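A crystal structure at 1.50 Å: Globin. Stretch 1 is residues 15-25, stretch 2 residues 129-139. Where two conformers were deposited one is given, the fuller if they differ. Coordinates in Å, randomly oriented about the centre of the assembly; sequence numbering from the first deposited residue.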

ATOM      1  N   ASP A  15     -13.190  12.500   9.640  1.00 19.32           N
ATOM      2  CA  ASP A  15     -13.892  13.418   8.743  1.00 19.56           C
ATOM      3  C   ASP A  15     -12.947  14.404   8.046  1.00 18.06           C
ATOM      4  O   ASP A  15     -13.213  14.800   6.906  1.00 17.83           O
ATOM      5  N   GLU A  16     -11.843  14.776   8.699  1.00 17.81           N
ATOM      6  CA  GLU A  16     -10.859  15.609   8.028  1.00 17.89           C
ATOM      7  C   GLU A  16     -10.283  14.919   6.790  1.00 16.46           C
ATOM      8  O   GLU A  16     -10.087  15.565   5.773  1.00 15.74           O
ATOM      9  N   ASP A  17      -9.975  13.621   6.892  1.00 15.21           N
ATOM     10  CA  ASP A  17      -9.485  12.914   5.721  1.00 13.79           C
ATOM     11  C   ASP A  17     -10.558  12.888   4.618  1.00 13.33           C
ATOM     12  O   ASP A  17     -10.261  13.050   3.452  1.00 13.61           O
ATOM     13  N   ALA A  18     -11.811  12.643   4.994  1.00 13.30           N
ATOM     14  CA  ALA A  18     -12.892  12.619   3.971  1.00 12.71           C
ATOM     15  C   ALA A  18     -13.008  13.974   3.287  1.00 13.81           C
ATOM     16  O   ALA A  18     -13.165  14.036   2.062  1.00 14.03           O
ATOM     17  N   GLU A  19     -12.925  15.060   4.075  1.00 13.73           N
ATOM     18  CA  GLU A  19     -12.964  16.423   3.496  1.00 15.83           C
ATOM     19  C   GLU A  19     -11.796  16.677   2.537  1.00 15.52           C
ATOM     20  O   GLU A  19     -11.966  17.253   1.450  1.00 15.74           O
ATOM     21  N   LEU A  20     -10.616  16.164   2.889  1.00 14.12           N
ATOM     22  CA  LEU A  20      -9.476  16.374   2.014  1.00 14.07           C
ATOM     23  C   LEU A  20      -9.622  15.589   0.719  1.00 13.68           C
ATOM     24  O   LEU A  20      -9.292  16.106  -0.377  1.00 15.03           O
ATOM     25  N   LEU A  21     -10.115  14.339   0.818  1.00 12.32           N
ATOM     26  CA  LEU A  21     -10.377  13.583  -0.415  1.00 12.48           C
ATOM     27  C   LEU A  21     -11.411  14.327  -1.290  1.00 12.78           C
ATOM     28  O   LEU A  21     -11.251  14.403  -2.518  1.00 13.37           O
ATOM     29  N   GLY A  22     -12.473  14.870  -0.667  1.00 12.77           N
ATOM     30  CA  GLY A  22     -13.440  15.662  -1.453  1.00 14.07           C
ATOM     31  C   GLY A  22     -12.776  16.845  -2.148  1.00 15.21           C
ATOM     32  O   GLY A  22     -13.149  17.175  -3.299  1.00 16.29           O
ATOM     33  N   SER A  23     -11.833  17.507  -1.463  1.00 15.35           N
ATOM     34  CA  SER A  23     -11.127  18.656  -2.030  1.00 15.91           C
ATOM     35  C   SER A  23     -10.281  18.260  -3.239  1.00 16.30           C
ATOM     36  O   SER A  23      -9.969  19.113  -4.083  1.00 18.62           O
ATOM     37  N   LEU A  24      -9.890  16.985  -3.318  1.00 15.41           N
ATOM     38  CA  LEU A  24      -9.146  16.472  -4.482  1.00 15.47           C
ATOM     39  C   LEU A  24     -10.025  15.995  -5.638  1.00 15.28           C
ATOM     40  O   LEU A  24      -9.515  15.651  -6.716  1.00 15.60           O
ATOM     41  N   PHE A  25     -11.353  16.032  -5.463  1.00 15.36           N
ATOM     42  CA  PHE A  25     -12.235  15.501  -6.490  1.00 15.72           C
ATOM     43  C   PHE A  25     -11.992  16.173  -7.884  1.00 16.10           C
ATOM     44  O   PHE A  25     -11.848  15.471  -8.911  1.00 16.14           O
ATOM     45  N   ARG A 129       1.325  17.145   2.717  1.00 16.80           N
ATOM     46  CA  ARG A 129       1.398  16.034   3.666  1.00 15.42           C
ATOM     47  C   ARG A 129      -0.008  15.522   4.011  1.00 14.75           C
ATOM     48  O   ARG A 129      -0.297  14.312   3.976  1.00 14.58           O
ATOM     49  N   GLN A 130      -0.904  16.457   4.305  1.00 14.97           N
ATOM     50  CA  GLN A 130      -2.259  16.090   4.689  1.00 15.18           C
ATOM     51  C   GLN A 130      -3.020  15.374   3.573  1.00 14.86           C
ATOM     52  O   GLN A 130      -3.720  14.379   3.854  1.00 13.75           O
ATOM     53  N   ARG A 131      -2.873  15.842   2.335  1.00 13.85           N
ATOM     54  CA  ARG A 131      -3.533  15.206   1.176  1.00 13.79           C
ATOM     55  C   ARG A 131      -2.925  13.834   0.865  1.00 12.30           C
ATOM     56  O   ARG A 131      -3.671  12.869   0.620  1.00 13.42           O
ATOM     57  N   ARG A 132      -1.590  13.727   0.948  1.00 12.53           N
ATOM     58  CA  ARG A 132      -0.946  12.433   0.759  0.50 12.02           C
ATOM     59  C   ARG A 132      -1.420  11.456   1.839  1.00 11.20           C
ATOM     60  O   ARG A 132      -1.701  10.270   1.528  1.00 11.68           O
ATOM     61  N   GLU A 133      -1.476  11.911   3.108  1.00 11.65           N
ATOM     62  CA  GLU A 133      -1.895  10.986   4.162  1.00 11.97           C
ATOM     63  C   GLU A 133      -3.331  10.465   3.946  1.00 11.26           C
ATOM     64  O   GLU A 133      -3.593   9.282   4.142  1.00 10.81           O
ATOM     65  N   ALA A 134      -4.249  11.342   3.496  1.00 10.85           N
ATOM     66  CA  ALA A 134      -5.641  10.935   3.265  1.00 10.73           C
ATOM     67  C   ALA A 134      -5.702   9.900   2.116  1.00 10.92           C
ATOM     68  O   ALA A 134      -6.437   8.903   2.199  1.00 11.20           O
ATOM     69  N   VAL A 135      -4.977  10.170   1.019  1.00 11.28           N
ATOM     70  CA  VAL A 135      -4.991   9.269  -0.153  1.00 10.72           C
ATOM     71  C   VAL A 135      -4.371   7.918   0.227  1.00 10.72           C
ATOM     72  O   VAL A 135      -4.909   6.857  -0.130  1.00 10.33           O
ATOM     73  N   GLU A 136      -3.251   7.937   0.958  1.00  9.84           N
ATOM     74  CA  GLU A 136      -2.673   6.634   1.362  1.00 11.38           C
ATOM     75  C   GLU A 136      -3.621   5.814   2.226  1.00  9.55           C
ATOM     76  O   GLU A 136      -3.690   4.580   2.068  1.00 12.12           O
ATOM     77  N   LYS A 137      -4.368   6.459   3.130  1.00  9.85           N
ATOM     78  CA  LYS A 137      -5.357   5.746   3.919  1.00 10.90           C
ATOM     79  C   LYS A 137      -6.473   5.129   3.048  1.00 10.76           C
ATOM     80  O   LYS A 137      -6.792   3.965   3.181  1.00 11.32           O
ATOM     81  N   ILE A 138      -7.067   5.907   2.152  1.00 10.83           N
ATOM     82  CA  ILE A 138      -8.167   5.335   1.362  1.00 10.19           C
ATOM     83  C   ILE A 138      -7.689   4.220   0.424  1.00  9.93           C
ATOM     84  O   ILE A 138      -8.372   3.200   0.266  1.00 10.17           O
ATOM     85  N   LEU A 139      -6.521   4.396  -0.179  1.00  9.32           N
ATOM     86  CA  LEU A 139      -5.988   3.321  -1.070  1.00  9.75           C
ATOM     87  C   LEU A 139      -5.712   2.072  -0.222  1.00  9.98           C
ATOM     88  O   LEU A 139      -6.041   0.946  -0.635  1.00 10.58           O
TER

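The two helices cross nearly at right angles, their N-to-C directions 101° apart and their axes 8.9 Å apart at closest approach. So steep a crossing confines the contact to a compact patch, and the closest backbone approach lies where Asp17 faces Ala134, with 5.0 Å between Asp17 CA and Ala134 CA. Alanine suits this place because its side chain is a single methyl: Ala134 points toward the first helix yet leaves a shallow hollow there, and larger side chains of stretch 1 settle around it. Leu20 CB lies 4.2 Å from Ala134 CB, Leu21 CD2 comes within 4.0 Å of the same methyl, and Asp17 OD1 is 3.7 Å from it.

The three leucines of stretch 1 are the principal bumps, and all adopt the same shape, chi1 m and chi2 t. Leu20 points toward the second helix. Its CD1 reaches 3.7 Å from the backbone Gln130 O and 3.9 Å from Gln130 CB, while its CD2 covers one face of the Arg131 guanidinium, 3.8 Å from Arg131 NH1. Leu21 leaves its backbone sideways, but its forked end comes nearer: CD2 packs 3.9 Å from Val135 CG2, and CD1 lies 3.9 Å from Ile138 CB. Leu21 CD2 also lies 4.0 Å from Ile138 CG2, so the forked end sits between Val135 and Ile138, three residues apart and just under a turn, with Ala134 beside it. Leu24, pointing toward stretch 2, extends this apolar surface; its CD1 meets Val135 CG2 at 3.8 Å, and its CD2 lies 4.2 Å from Arg131 CD. Val135 CG2 is therefore a knob touched by both Leu21 and Leu24. Val135 has chi1 t, as does Ile138, whose chi2 is p; beta-branched side chains offer broad, stiff surfaces close to the backbone.

Arg131 leaves its helix sideways with chi1 m, chi2 t and chi3 t, an extended chain whose CD packs near Leu24 and whose flat guanidinium lies under Leu20 CD2, with NE turned to a water. Water 2 joins it to Ser23: the water donates to Ser23 OG at 2.8 Å and accepts from Arg131 NE at 2.8 Å. Ser23, chi1 p, also turns its hydroxyl back on its own helix, Ser23 OG donating to Leu20 O at 2.6 Å. A small polar residue fits this exposed margin, leaving space for the water.

Beside Ala134, Asp17 (chi1 m) is buried but well provided with partners. Lys137, m then t throughout, stretches back along its helix to form a salt bridge, with Lys137 NZ 3.0 Å from Asp17 OD2; weak hydrogen bonds run from NZ to both OD1 and OD2, each at 3.0 Å. Lysine has the length this requires. Water 1 fills a small gap between the helices, donating to Asp17 OD1 at 2.9 Å and to Gln130 O at 2.7 Å. Farther out, the long side chains of Glu16 (chi1 t) and Gln130 (chi1 m) point toward the opposing stretch and meet at the edge of the contact, where Glu16 is exposed and Gln130 partly so.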

ATOM      1  CB  ASP A  15     -14.975  14.187   9.487  1.00 21.86           C
ATOM      2  CG  ASP A  15     -16.075  13.269  10.015  1.00 27.71           C
ATOM      3  OD1 ASP A  15     -16.463  12.327   9.277  1.00 34.54           O
ATOM      4  OD2 ASP A  15     -16.568  13.492  11.154  1.00 35.67           O
ATOM      5  CB  GLU A  16      -9.682  16.018   8.915  1.00 19.68           C
ATOM      6  CG  GLU A  16      -9.099  17.372   8.430  1.00 25.81           C
ATOM      7  CD  GLU A  16      -7.586  17.615   8.623  1.00 33.26           C
ATOM      8  OE1 GLU A  16      -6.921  16.934   9.444  1.00 36.50           O
ATOM      9  OE2 GLU A  16      -7.065  18.527   7.932  1.00 37.00           O
ATOM     10  CB  ASP A  17      -9.096  11.487   6.059  1.00 13.65           C
ATOM     11  CG  ASP A  17      -7.920  11.419   7.001  1.00 16.07           C
ATOM     12  OD1 ASP A  17      -6.804  11.757   6.577  1.00 18.56           O
ATOM     13  OD2 ASP A  17      -8.112  10.996   8.156  1.00 19.07           O
ATOM     14  CB  ALA A  18     -14.242  12.199   4.581  1.00 13.63           C
ATOM     15  CB  GLU A  19     -13.019  17.461   4.621  1.00 17.08           C
ATOM     16  CG  GLU A  19     -14.388  17.476   5.325  1.00 20.50           C
ATOM     17  CD  GLU A  19     -14.384  18.099   6.725  1.00 28.49           C
ATOM     18  OE1 GLU A  19     -13.463  18.884   7.049  1.00 31.63           O
ATOM     19  OE2 GLU A  19     -15.319  17.781   7.515  1.00 33.67           O
ATOM     20  CB  LEU A  20      -8.177  16.008   2.730  1.00 13.98           C
ATOM     21  CG  LEU A  20      -7.767  16.952   3.851  1.00 15.43           C
ATOM     22  CD1 LEU A  20      -6.759  16.253   4.803  1.00 16.72           C
ATOM     23  CD2 LEU A  20      -7.232  18.248   3.216  1.00 19.62           C
ATOM     24  CB  LEU A  21     -10.881  12.185  -0.097  1.00 12.17           C
ATOM     25  CG  LEU A  21      -9.848  11.286   0.598  1.00 12.03           C
ATOM     26  CD1 LEU A  21     -10.535   9.985   0.961  1.00 12.59           C
ATOM     27  CD2 LEU A  21      -8.645  11.025  -0.325  1.00 13.52           C
ATOM     28  CB  SER A  23     -10.275  19.369  -0.965  1.00 17.28           C
ATOM     29  OG  SER A  23      -9.045  18.699  -0.791  1.00 19.12           O
ATOM     30  CB  LEU A  24      -8.198  15.327  -4.037  1.00 15.11           C
ATOM     31  CG  LEU A  24      -7.082  15.740  -3.106  1.00 14.95           C
ATOM     32  CD1 LEU A  24      -6.521  14.469  -2.440  1.00 15.08           C
ATOM     33  CD2 LEU A  24      -5.947  16.470  -3.857  1.00 16.41           C
ATOM     34  CB  PHE A  25     -13.736  15.546  -6.073  1.00 15.33           C
ATOM     35  CG  PHE A  25     -14.607  14.843  -7.052  1.00 14.40           C
ATOM     36  CD1 PHE A  25     -15.024  13.536  -6.808  1.00 14.13           C
ATOM     37  CD2 PHE A  25     -14.976  15.473  -8.264  1.00 14.08           C
ATOM     38  CE1 PHE A  25     -15.776  12.833  -7.759  1.00 13.11           C
ATOM     39  CE2 PHE A  25     -15.733  14.785  -9.201  1.00 13.81           C
ATOM     40  CZ  PHE A  25     -16.136  13.459  -8.949  1.00 13.19           C
ATOM     41  CB  ARG A 129       2.134  16.422   4.944  1.00 15.71           C
ATOM     42  CG  ARG A 129       2.482  15.192   5.809  1.00 16.94           C
ATOM     43  CD  ARG A 129       3.011  15.556   7.221  1.00 19.01           C
ATOM     44  NE  ARG A 129       3.983  16.667   7.179  1.00 21.59           N
ATOM     45  CZ  ARG A 129       5.311  16.551   7.025  1.00 22.67           C
ATOM     46  NH1 ARG A 129       5.921  15.355   6.927  1.00 21.44           N
ATOM     47  NH2 ARG A 129       6.057  17.650   7.017  1.00 23.59           N
ATOM     48  CB  GLN A 130      -3.031  17.329   5.170  1.00 17.94           C
ATOM     49  CG  GLN A 130      -2.627  17.818   6.560  1.00 21.10           C
ATOM     50  CD  GLN A 130      -3.489  19.015   7.003  1.00 28.07           C
ATOM     51  OE1 GLN A 130      -4.521  19.299   6.396  1.00 30.75           O
ATOM     52  NE2 GLN A 130      -3.057  19.722   8.067  1.00 31.05           N
ATOM     53  CB  ARG A 131      -3.505  16.128  -0.048  1.00 14.39           C
ATOM     54  CG  ARG A 131      -4.498  17.289   0.116  1.00 15.34           C
ATOM     55  CD  ARG A 131      -4.138  18.538  -0.696  1.00 17.05           C
ATOM     56  NE  ARG A 131      -5.136  19.589  -0.452  1.00 19.49           N
ATOM     57  CZ  ARG A 131      -5.227  20.315   0.658  1.00 20.33           C
ATOM     58  NH1 ARG A 131      -4.369  20.146   1.658  1.00 20.59           N
ATOM     59  NH2 ARG A 131      -6.212  21.219   0.781  1.00 22.27           N
ATOM     60  CB  ARG A 132       0.584  12.568   0.779  0.50 12.74           C
ATOM     61  CG  ARG A 132       1.316  11.308   0.304  0.50 13.01           C
ATOM     62  CD  ARG A 132       2.823  11.426   0.432  0.50 14.65           C
ATOM     63  NE  ARG A 132       3.250  11.711   1.809  0.50 12.64           N
ATOM     64  CZ  ARG A 132       3.869  12.826   2.202  0.50 14.44           C
ATOM     65  NH1 ARG A 132       4.160  13.780   1.336  0.50 13.39           N
ATOM     66  NH2 ARG A 132       4.204  12.981   3.476  0.50 13.87           N
ATOM     67  CB  GLU A 133      -1.758  11.618   5.559  1.00 13.24           C
ATOM     68  CG  GLU A 133      -0.271  11.773   6.032  1.00 15.70           C
ATOM     69  CD  GLU A 133      -0.101  12.625   7.289  1.00 20.45           C
ATOM     70  OE1 GLU A 133      -1.003  13.425   7.606  1.00 25.55           O
ATOM     71  OE2 GLU A 133       0.982  12.556   7.905  1.00 25.54           O
ATOM     72  CB  ALA A 134      -6.512  12.171   2.911  1.00 12.14           C
ATOM     73  CB  VAL A 135      -4.213   9.880  -1.332  1.00 12.65           C
ATOM     74  CG1 VAL A 135      -3.828   8.826  -2.366  1.00 13.47           C
ATOM     75  CG2 VAL A 135      -5.042  11.011  -1.941  1.00 12.35           C
ATOM     76  CB  GLU A 136      -1.329   6.795   2.050  1.00 12.68           C
ATOM     77  CG  GLU A 136      -0.242   7.410   1.191  1.00 14.03           C
ATOM     78  CD  GLU A 136       0.462   6.465   0.278  1.00 15.39           C
ATOM     79  OE1 GLU A 136      -0.155   5.623  -0.404  1.00 16.76           O
ATOM     80  OE2 GLU A 136       1.709   6.622   0.172  1.00 22.37           O
ATOM     81  CB  LYS A 137      -5.974   6.657   4.991  1.00  9.95           C
ATOM     82  CG  LYS A 137      -5.041   7.007   6.123  1.00 11.35           C
ATOM     83  CD  LYS A 137      -5.724   7.994   7.028  1.00 14.93           C
ATOM     84  CE  LYS A 137      -4.712   8.868   7.749  1.00 18.85           C
ATOM     85  NZ  LYS A 137      -5.311  10.007   8.508  1.00 17.76           N
ATOM     86  CB  ILE A 138      -9.023   6.428   0.664  1.00 10.27           C
ATOM     87  CG1 ILE A 138     -10.404   5.859   0.297  1.00 11.84           C
ATOM     88  CG2 ILE A 138      -8.345   7.071  -0.574  1.00 12.53           C
ATOM     89  CD1 ILE A 138     -11.222   5.453   1.498  1.00 13.82           C
ATOM     90  CB  LEU A 139      -4.703   3.749  -1.802  1.00  8.98           C
ATOM     91  CG  LEU A 139      -4.917   4.907  -2.770  1.00  9.55           C
ATOM     92  CD1 LEU A 139      -3.577   5.291  -3.358  1.00 12.80           C
ATOM     93  CD2 LEU A 139      -5.872   4.493  -3.844  1.00 13.19           C
TER
HETATM   94  O   HOH W   1      -4.817  13.799   6.295  1.00 22.63           O
HETATM   95  O   HOH W   2      -7.188  20.221  -2.296  1.00 25.69           O